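Salivary cystatin-L (Ixodes scapularis, PDB 4ZM8) inhibits cysteine proteases of the host, cathepsins L and S among them, and so helps the feeding tick to suppress the host's immune response. Local coordinates at residues S74-K78 / D79-P83. Sequence-based numbering, arbitrary orientation.
Sequences STYNK and DTCLP
The backbone carbonyl of N77 takes two amide donors as the chain curls back over K78-T80: T80 N at 2.8 Å from N77 O, tilted well above the carbonyl plane, and C81 N at 2.7 Å from the same oxygen, nearly straight at its hydrogen (177°). The first closes a beta-turn, with K78 and D79 in type I conformations, the second the wider alpha-turn. With CG anti to the backbone N (chi1 -177°), N77 OD1 takes D79 N at 3.3 Å, the side-chain-to-backbone bond of an Asx turn, the donor standing above the amide plane. C81 is the centre of an inverse gamma turn, closed by a weak bond from L82 N to T80 O. This loop joins strands 39-68 and 90-99 of the cystatin fold, tied back by the C70-C81 disulfide; the very long strand 39-68 is consistent with a domain-swapped dimer, probably not formed in vivo. Y76 lays its ring beside C81, CE1 3.6 Å from C81 CB, and C81 SG sits 4.6 Å from the ring centroid, 40° off its normal, an oblique sulfur-aromatic contact. Y76 OH is hydrogen-bonded to H24 ND1 and T42 OG1 of the second subunit, another copy of the protein, whose F40 meets the ring edge-to-face.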
# COMPACT_ATOMS: atom_id res chain seq x y z
N SER A 74 -16.75 -23.22 9.09
CA SER A 74 -15.90 -24.40 8.94
C SER A 74 -14.57 -24.08 8.25
O SER A 74 -14.37 -22.97 7.74
CB SER A 74 -16.63 -25.48 8.14
OG SER A 74 -16.81 -25.09 6.79
N THR A 75 -13.67 -25.05 8.23
CA THR A 75 -12.32 -24.84 7.70
C THR A 75 -12.27 -25.04 6.19
O THR A 75 -12.47 -26.15 5.71
CB THR A 75 -11.30 -25.79 8.35
OG1 THR A 75 -11.17 -25.48 9.74
CG2 THR A 75 -9.95 -25.66 7.66
N TYR A 76 -11.99 -23.97 5.47
CA TYR A 76 -11.87 -24.03 4.01
C TYR A 76 -10.79 -25.01 3.57
O TYR A 76 -9.72 -25.08 4.17
CB TYR A 76 -11.57 -22.64 3.43
CG TYR A 76 -11.47 -22.66 1.93
CD1 TYR A 76 -12.62 -22.53 1.14
CD2 TYR A 76 -10.25 -22.82 1.28
CE1 TYR A 76 -12.55 -22.56 -0.23
CE2 TYR A 76 -10.17 -22.85 -0.09
CZ TYR A 76 -11.32 -22.72 -0.85
OH TYR A 76 -11.25 -22.74 -2.23
N ASN A 77 -11.07 -25.75 2.51
CA ASN A 77 -10.08 -26.64 1.90
C ASN A 77 -10.31 -26.69 0.39
O ASN A 77 -11.36 -27.15 -0.06
CB ASN A 77 -10.15 -28.04 2.50
CG ASN A 77 -9.09 -28.98 1.95
OD1 ASN A 77 -8.25 -28.57 1.15
ND2 ASN A 77 -9.11 -30.23 2.38
N LYS A 78 -9.32 -26.21 -0.37
CA LYS A 78 -9.44 -26.12 -1.81
C LYS A 78 -9.99 -27.41 -2.41
O LYS A 78 -10.75 -27.38 -3.38
CB LYS A 78 -8.09 -25.76 -2.46
CG LYS A 78 -7.16 -26.94 -2.72
CD LYS A 78 -5.87 -26.54 -3.45
CE LYS A 78 -4.99 -25.59 -2.62
NZ LYS A 78 -4.23 -26.25 -1.51
N ASP A 79 -9.68 -28.55 -1.79
CA ASP A 79 -10.04 -29.84 -2.36
C ASP A 79 -11.43 -30.30 -1.95
O ASP A 79 -12.05 -31.12 -2.63
CB ASP A 79 -9.00 -30.89 -1.97
CG ASP A 79 -7.60 -30.45 -2.33
OD1 ASP A 79 -7.26 -30.55 -3.53
OD2 ASP A 79 -6.87 -29.98 -1.43
N THR A 80 -11.94 -29.73 -0.87
CA THR A 80 -13.25 -30.08 -0.35
C THR A 80 -14.31 -29.04 -0.70
O THR A 80 -15.44 -29.37 -1.05
CB THR A 80 -13.18 -30.26 1.17
OG1 THR A 80 -12.49 -31.47 1.44
CG2 THR A 80 -14.58 -30.30 1.80
N CYS A 81 -13.95 -27.77 -0.62
CA CYS A 81 -14.92 -26.73 -0.87
C CYS A 81 -15.01 -26.38 -2.36
O CYS A 81 -14.54 -25.34 -2.79
CB CYS A 81 -14.58 -25.50 -0.04
SG CYS A 81 -14.54 -25.87 1.75
N LEU A 82 -15.63 -27.26 -3.13
CA LEU A 82 -15.75 -27.11 -4.58
C LEU A 82 -16.89 -26.17 -4.99
O LEU A 82 -17.78 -25.87 -4.20
CB LEU A 82 -15.95 -28.47 -5.22
CG LEU A 82 -14.80 -29.43 -4.97
CD1 LEU A 82 -15.18 -30.82 -5.44
CD2 LEU A 82 -13.54 -28.91 -5.67
N PRO A 83 -16.85 -25.68 -6.24
CA PRO A 83 -17.94 -24.80 -6.65
C PRO A 83 -19.27 -25.53 -6.80
O PRO A 83 -19.35 -26.56 -7.48
CB PRO A 83 -17.45 -24.26 -8.00
CG PRO A 83 -16.40 -25.20 -8.44
CD PRO A 83 -15.76 -25.71 -7.22